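Local atomic coordinates of chitinase (Thermococcus chitonophagus, PDB entry 5XSW), a protein that probably cleaves chitin chains internally as an endochitinase, this C-terminal piece of the longer protein holding a pocket in which a sugar chain is bound. Residues 186-191 and 291-296; 404-409 and 426-431; 440-445 and 449-454. All coordinates share one frame; numbering follows the deposited sequence.

Interaction 1: 186-191 and 291-296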
# COMPACT_ATOMS: atom_id res chain seq x y z
N LYS A 186 12.33 -5.21 26.72
CA LYS A 186 11.65 -4.10 27.35
C LYS A 186 11.45 -2.99 26.36
O LYS A 186 10.62 -2.11 26.60
CB LYS A 186 12.48 -3.61 28.56
CG LYS A 186 13.84 -3.04 28.11
CD LYS A 186 14.66 -2.54 29.34
CE LYS A 186 15.19 -3.64 30.22
NZ LYS A 186 16.31 -3.05 31.06
N TYR A 187 12.25 -2.95 25.27
CA TYR A 187 12.06 -1.84 24.32
C TYR A 187 10.76 -2.08 23.55
O TYR A 187 9.99 -1.16 23.29
CB TYR A 187 13.27 -1.70 23.37
CG TYR A 187 14.52 -1.56 24.19
CD1 TYR A 187 14.70 -0.46 25.02
CD2 TYR A 187 15.50 -2.56 24.20
CE1 TYR A 187 15.83 -0.35 25.84
CE2 TYR A 187 16.62 -2.46 25.02
CZ TYR A 187 16.79 -1.34 25.82
OH TYR A 187 17.89 -1.24 26.64
N PHE A 188 10.55 -3.33 23.20
CA PHE A 188 9.27 -3.76 22.63
C PHE A 188 8.12 -3.44 23.60
O PHE A 188 7.05 -2.93 23.19
CB PHE A 188 9.30 -5.28 22.34
CG PHE A 188 7.94 -5.82 21.85
CD1 PHE A 188 7.44 -5.42 20.61
CD2 PHE A 188 7.22 -6.71 22.60
CE1 PHE A 188 6.16 -5.94 20.13
CE2 PHE A 188 5.96 -7.20 22.16
CZ PHE A 188 5.46 -6.80 20.91
N ALA A 189 8.33 -3.75 24.88
CA ALA A 189 7.27 -3.45 25.88
C ALA A 189 6.98 -1.93 25.90
O ALA A 189 5.82 -1.48 25.96
CB ALA A 189 7.68 -3.95 27.31
N MET A 190 8.03 -1.11 25.85
CA MET A 190 7.78 0.33 25.80
C MET A 190 7.04 0.77 24.54
O MET A 190 6.26 1.71 24.58
CB MET A 190 9.09 1.14 25.96
CG MET A 190 9.63 1.02 27.40
SD MET A 190 11.11 2.08 27.62
CE MET A 190 12.29 1.06 26.91
N GLY A 191 7.30 0.12 23.40
CA GLY A 191 6.54 0.44 22.19
C GLY A 191 5.06 0.07 22.33
O GLY A 191 4.21 0.83 21.87
N THR A 291 9.55 0.54 16.91
CA THR A 291 8.68 1.07 15.88
C THR A 291 7.59 0.09 15.44
O THR A 291 6.49 0.53 15.09
CB THR A 291 9.45 1.55 14.61
OG1 THR A 291 10.29 0.50 14.11
CG2 THR A 291 10.31 2.78 14.95
N SER A 292 7.85 -1.22 15.48
CA SER A 292 6.91 -2.13 14.82
C SER A 292 5.54 -2.24 15.57
O SER A 292 4.51 -2.27 14.91
CB SER A 292 7.50 -3.53 14.59
OG SER A 292 7.82 -4.29 15.74
N PRO A 293 5.52 -2.28 16.91
CA PRO A 293 4.17 -2.27 17.52
C PRO A 293 3.42 -0.95 17.31
O PRO A 293 2.19 -0.97 17.17
CB PRO A 293 4.46 -2.55 19.03
CG PRO A 293 5.93 -2.09 19.21
CD PRO A 293 6.57 -2.57 17.91
N ILE A 294 4.11 0.16 17.19
CA ILE A 294 3.42 1.42 16.86
C ILE A 294 2.88 1.40 15.42
O ILE A 294 1.72 1.79 15.16
CB ILE A 294 4.39 2.60 17.09
CG1 ILE A 294 4.63 2.70 18.62
CG2 ILE A 294 3.78 3.92 16.54
CD1 ILE A 294 6.03 3.33 18.94
N VAL A 295 3.67 0.87 14.48
CA VAL A 295 3.17 0.71 13.10
C VAL A 295 1.92 -0.20 13.05
O VAL A 295 0.96 0.13 12.42
CB VAL A 295 4.28 0.14 12.16
CG1 VAL A 295 3.73 -0.15 10.73
CG2 VAL A 295 5.43 1.15 12.11
N ALA A 296 1.98 -1.34 13.71
CA ALA A 296 0.83 -2.23 13.75
C ALA A 296 -0.40 -1.53 14.34
O ALA A 296 -1.51 -1.65 13.78
CB ALA A 296 1.15 -3.52 14.55
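P293 pushes its pyrrolidine ring into the angle between the ring of F188 and the backbone of G191. Its CB lies 3.9 Å from F188 CE1. CG, at the tip of the ring, has two neighbours, with F188 CD1 at 3.9 Å and the carbonyl carbon of G191, atom C, also at 3.9 Å. Where the ring turns back to the backbone, P293 CD passes F188 CD1 at 4.0 Å. F188 can lean across in this way because its CG stands anti to the backbone N (chi1 175°), which carries the aromatic ring over to the neighbouring helix, where it meets the proline obliquely. G191 takes part through its backbone alone: a CB built here would fall 2.8 Å from P293 CG, a clash, and glycine avoids it. The carbonyl oxygen of G191 rests 3.8 Å from I294 CG1. The two segments belong to helices 186-199 and 288-311 of the helical domain that follows the N-terminal beta domain, and they run roughly parallel; the axes of the two segments approach to 8.4 Å and cross at -27°. Helix 288-311 is kinked at P293, whose nitrogen has no hydrogen to give to the turn before. F188 also packs on I249. An alanine in place of F188 would remove the ring and is likely to open a gap beside P293, leaving I249 without its aromatic neighbour. P293 and I294 continue along helix 186-199 onto L192 and L194, respectively, while I294 also touches F413.

Interaction 2: 404-409 and 426-431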
# COMPACT_ATOMS: atom_id res chain seq x y z
N TYR A 404 16.96 6.26 25.35
CA TYR A 404 17.05 5.52 24.09
C TYR A 404 15.66 5.47 23.42
O TYR A 404 15.46 5.81 22.24
CB TYR A 404 17.57 4.11 24.39
CG TYR A 404 17.44 3.20 23.19
CD1 TYR A 404 18.06 3.50 21.98
CD2 TYR A 404 16.66 2.05 23.26
CE1 TYR A 404 17.90 2.65 20.86
CE2 TYR A 404 16.51 1.22 22.18
CZ TYR A 404 17.12 1.52 21.00
OH TYR A 404 16.91 0.63 19.94
N PHE A 405 14.68 5.07 24.21
CA PHE A 405 13.29 5.01 23.73
C PHE A 405 12.87 6.32 23.07
O PHE A 405 12.42 6.33 21.91
CB PHE A 405 12.35 4.64 24.87
CG PHE A 405 10.91 4.59 24.42
CD1 PHE A 405 10.44 3.48 23.70
CD2 PHE A 405 10.05 5.66 24.66
CE1 PHE A 405 9.12 3.44 23.24
CE2 PHE A 405 8.72 5.61 24.19
CZ PHE A 405 8.26 4.50 23.51
N PHE A 406 13.09 7.47 23.73
CA PHE A 406 12.63 8.70 23.11
C PHE A 406 13.48 9.19 21.93
O PHE A 406 12.94 9.82 21.04
CB PHE A 406 12.50 9.84 24.15
CG PHE A 406 11.30 9.68 25.03
CD1 PHE A 406 10.05 10.03 24.56
CD2 PHE A 406 11.41 9.12 26.29
CE1 PHE A 406 8.89 9.86 25.35
CE2 PHE A 406 10.25 8.94 27.09
CZ PHE A 406 8.99 9.30 26.60
N THR A 407 14.79 8.91 21.93
CA THR A 407 15.62 9.11 20.73
C THR A 407 15.05 8.37 19.51
O THR A 407 14.96 8.93 18.43
CB THR A 407 17.07 8.62 20.98
OG1 THR A 407 17.58 9.28 22.15
CG2 THR A 407 17.99 8.91 19.83
N VAL A 408 14.72 7.11 19.68
CA VAL A 408 14.13 6.35 18.55
C VAL A 408 12.79 6.97 18.15
O VAL A 408 12.49 7.21 16.94
CB VAL A 408 13.95 4.87 18.94
CG1 VAL A 408 13.22 4.13 17.75
CG2 VAL A 408 15.38 4.22 19.22
N VAL A 409 11.96 7.31 19.14
CA VAL A 409 10.69 7.93 18.77
C VAL A 409 10.94 9.20 17.94
O VAL A 409 10.30 9.47 16.92
CB VAL A 409 9.83 8.25 20.01
CG1 VAL A 409 8.60 9.08 19.59
CG2 VAL A 409 9.35 6.91 20.64
N ALA A 426 12.84 20.65 26.20
CA ALA A 426 12.04 20.90 27.41
C ALA A 426 11.28 19.64 27.84
O ALA A 426 11.17 19.33 29.05
CB ALA A 426 11.05 22.05 27.17
N MET A 427 10.74 18.93 26.86
CA MET A 427 10.05 17.67 27.15
C MET A 427 10.99 16.68 27.86
O MET A 427 10.65 16.08 28.90
CB MET A 427 9.47 17.09 25.83
CG MET A 427 8.60 15.82 26.04
SD MET A 427 8.53 14.94 24.45
CE MET A 427 10.09 14.11 24.54
N MET A 428 12.19 16.50 27.32
CA MET A 428 13.11 15.54 27.89
C MET A 428 13.61 15.95 29.30
O MET A 428 13.78 15.09 30.15
CB MET A 428 14.29 15.34 26.91
CG MET A 428 13.90 14.49 25.65
SD MET A 428 13.01 12.93 26.05
CE MET A 428 14.19 12.03 27.03
N ARG A 429 13.78 17.26 29.57
CA ARG A 429 14.03 17.68 30.99
C ARG A 429 12.90 17.22 31.93
O ARG A 429 13.15 16.63 33.00
CB ARG A 429 14.20 19.22 31.08
CG ARG A 429 15.54 19.71 30.52
CD ARG A 429 15.86 21.18 30.88
NE ARG A 429 14.95 22.13 30.23
CZ ARG A 429 15.09 22.55 28.97
NH1 ARG A 429 16.10 22.11 28.21
NH2 ARG A 429 14.22 23.40 28.46
N ASP A 430 11.64 17.46 31.54
CA ASP A 430 10.50 16.97 32.33
C ASP A 430 10.48 15.45 32.49
O ASP A 430 10.22 14.93 33.57
CB ASP A 430 9.18 17.41 31.70
CG ASP A 430 8.84 18.88 31.96
OD1 ASP A 430 9.57 19.58 32.72
OD2 ASP A 430 7.80 19.31 31.41
N VAL A 431 10.75 14.73 31.39
CA VAL A 431 10.77 13.26 31.46
C VAL A 431 11.86 12.79 32.41
O VAL A 431 11.66 11.89 33.25
CB VAL A 431 11.02 12.65 30.03
CG1 VAL A 431 11.43 11.16 30.11
CG2 VAL A 431 9.77 12.88 29.13
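A single side chain, F406, makes all the contacts of its segment with 426-431, meeting two methionines and a valine although the axes of the two segments come no nearer than 12.1 Å. M428 comes closest: its SD lies 3.7 Å from F406 CB and 4.5 Å from the centroid of the ring, a Met-aromatic contact in which the sulfur stands obliquely, 37° off the ring normal. Bends at chi2 and chi3 fold the M428 chain back, so that its CE also falls 4.0 Å from F406 CB. Helices 399-412 and 421-439, which carry the two segments, follow one another in sequence and run nearly antiparallel, the segments at 157°, as an alpha-helical hairpin. M427, one residue before M428, sets its CE 4.1 Å from F406 CD1. V431, one turn later, places CG1 3.9 Å from F406 CE2; this branch is anti to the backbone N (chi1 165°), which directs it at the far part of the ring. One face of the phenylalanine ring has F405 CD2 over its centre, 4.0 Å above the plane, so a neighbour on the same helix limits its position too. Helix 449-461 closes in on the hairpin, with A460 touching both F406 and V431. W399, at the start of the helix that carries F406, also packs against M428 and V431.

Interaction 3: 440-445 and 449-454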
# COMPACT_ATOMS: atom_id res chain seq x y z
N GLN A 440 12.76 6.95 43.08
CA GLN A 440 13.06 6.94 44.54
C GLN A 440 12.32 5.80 45.21
O GLN A 440 12.87 5.10 46.05
CB GLN A 440 12.74 8.30 45.17
CG GLN A 440 13.69 9.41 44.68
CD GLN A 440 15.12 9.18 45.09
OE1 GLN A 440 15.39 8.66 46.19
NE2 GLN A 440 16.07 9.55 44.21
N HIS A 441 11.10 5.52 44.77
CA HIS A 441 10.30 4.45 45.37
C HIS A 441 11.02 3.09 45.29
O HIS A 441 10.81 2.24 46.14
CB HIS A 441 8.93 4.39 44.68
CG HIS A 441 8.01 3.33 45.21
ND1 HIS A 441 7.13 3.57 46.24
CD2 HIS A 441 7.84 2.03 44.86
CE1 HIS A 441 6.45 2.47 46.50
NE2 HIS A 441 6.86 1.52 45.68
N TRP A 442 11.88 2.91 44.30
CA TRP A 442 12.45 1.58 44.03
C TRP A 442 13.92 1.55 44.45
O TRP A 442 14.61 0.57 44.20
CB TRP A 442 12.34 1.20 42.52
CG TRP A 442 10.93 1.34 41.97
CD1 TRP A 442 10.48 2.30 41.14
CD2 TRP A 442 9.81 0.51 42.26
NE1 TRP A 442 9.14 2.13 40.87
CE2 TRP A 442 8.69 1.04 41.56
CE3 TRP A 442 9.62 -0.62 43.07
CZ2 TRP A 442 7.41 0.50 41.65
CZ3 TRP A 442 8.35 -1.19 43.14
CH2 TRP A 442 7.25 -0.62 42.42
N GLY A 443 14.42 2.64 45.02
CA GLY A 443 15.82 2.66 45.46
C GLY A 443 16.68 3.55 44.61
O GLY A 443 17.90 3.56 44.75
N GLY A 444 16.05 4.27 43.68
CA GLY A 444 16.74 5.30 42.89
C GLY A 444 17.47 4.89 41.61
O GLY A 444 17.94 5.74 40.85
N ASP A 445 17.60 3.60 41.36
CA ASP A 445 18.40 3.14 40.21
C ASP A 445 17.56 2.74 38.96
O ASP A 445 18.13 2.36 37.93
CB ASP A 445 19.27 1.93 40.61
CG ASP A 445 18.52 0.93 41.52
OD1 ASP A 445 17.39 1.25 42.06
OD2 ASP A 445 19.09 -0.19 41.73
N TYR A 449 8.38 -0.61 34.69
CA TYR A 449 7.56 -0.57 33.46
C TYR A 449 6.07 -0.62 33.86
O TYR A 449 5.28 0.25 33.52
CB TYR A 449 7.92 -1.72 32.54
CG TYR A 449 6.95 -1.79 31.37
CD1 TYR A 449 7.14 -1.01 30.26
CD2 TYR A 449 5.87 -2.64 31.41
CE1 TYR A 449 6.24 -1.08 29.13
CE2 TYR A 449 4.95 -2.74 30.31
CZ TYR A 449 5.17 -1.96 29.20
OH TYR A 449 4.29 -2.07 28.15
N ARG A 450 5.72 -1.63 34.63
CA ARG A 450 4.32 -1.82 35.01
C ARG A 450 3.72 -0.59 35.74
O ARG A 450 2.63 -0.10 35.38
CB ARG A 450 4.20 -3.07 35.90
CG ARG A 450 2.74 -3.29 36.31
CD ARG A 450 2.55 -4.50 37.18
NE ARG A 450 1.30 -4.39 37.93
CZ ARG A 450 0.82 -5.36 38.71
NH1 ARG A 450 1.44 -6.54 38.81
NH2 ARG A 450 -0.31 -5.16 39.37
N TYR A 451 4.45 -0.06 36.73
CA TYR A 451 3.87 0.97 37.62
C TYR A 451 4.12 2.39 37.15
O TYR A 451 3.28 3.28 37.38
CB TYR A 451 4.42 0.76 39.06
CG TYR A 451 3.93 -0.53 39.67
CD1 TYR A 451 2.64 -0.65 40.16
CD2 TYR A 451 4.73 -1.66 39.65
CE1 TYR A 451 2.19 -1.85 40.69
CE2 TYR A 451 4.28 -2.86 40.17
CZ TYR A 451 3.02 -2.95 40.68
OH TYR A 451 2.61 -4.17 41.19
N ASP A 452 5.26 2.64 36.50
CA ASP A 452 5.65 4.00 36.20
C ASP A 452 5.59 4.43 34.73
O ASP A 452 5.59 5.62 34.44
CB ASP A 452 7.10 4.22 36.66
CG ASP A 452 7.27 4.03 38.15
OD1 ASP A 452 6.44 4.61 38.91
OD2 ASP A 452 8.20 3.31 38.54
N PHE A 453 5.70 3.49 33.79
CA PHE A 453 5.97 3.99 32.44
C PHE A 453 4.80 4.78 31.80
O PHE A 453 5.04 5.71 31.02
CB PHE A 453 6.44 2.82 31.49
CG PHE A 453 7.02 3.33 30.19
CD1 PHE A 453 8.16 4.10 30.19
CD2 PHE A 453 6.40 3.06 28.96
CE1 PHE A 453 8.70 4.63 28.99
CE2 PHE A 453 6.91 3.55 27.76
CZ PHE A 453 8.06 4.34 27.76
N LEU A 454 3.54 4.46 32.12
CA LEU A 454 2.47 5.30 31.57
C LEU A 454 2.57 6.75 32.05
O LEU A 454 2.28 7.69 31.30
CB LEU A 454 1.08 4.77 31.95
CG LEU A 454 0.61 3.53 31.18
CD1 LEU A 454 -0.84 3.11 31.63
CD2 LEU A 454 0.66 3.85 29.65
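W442 and D452 each set CG anti to the carbonyl carbon, with chi1 of -53° and -61°, which turns the indole and the carboxylate toward one another. Indole NE1 gives its hydrogen to D452 OD2 at 2.8 Å, with an N-H...O angle of 148°. The bond uses the syn lone pair of the oxygen, which sits at the edge of the indole and is tilted somewhat out of its plane. The carboxylate has other partners: OD2 also accepts from the backbone N of S448, and OD1 is hydrogen-bonded to the hydroxyl of Y139. Three donors or hydroxyls round this buried group would probably favour its charged form. The contact straddles a tight helix-to-helix connection, in which a Schellman motif with G443 at positive phi ends helix 421-439, G443 N reaching Q440 O at 3.1 Å, and strand 447-448 leads into helix 449-461. Further out on the indole, W442 CH2 touches Y451 CD2 at 3.9 Å, and W442 CZ2 lies 4.0 Å from Y451 CB. The six-membered ring of W442 and the Y451 ring meet obliquely, their centroids 5.8 Å apart. H441 CD2 stands 3.3 Å above the plane of W442, over its centre, and the H441 ring in turn stacks on Y140. On the other segment, R450 CG covers one face of Y451 from 4.1 Å above its plane.

Beyond the N-terminal beta domain, the chain enters helix 186-199, and interaction 1 closes a loop of 99 residues, many of the glycan-pocket residues among them, on reaching helix 288-311. Interaction 2 then closes the short connection between helices 399-412 and 421-439, and interaction 3 the still shorter one from the end of the latter to helix 449-461. The three follow in series, without nesting or crossing. In space they adjoin: M190 and G191 pack on F405, F405 meets F453, and the Y449 hydroxyl reaches the carbonyl oxygen of A189. Helices 399-412 and 449-461 thus both rest on helix 186-199.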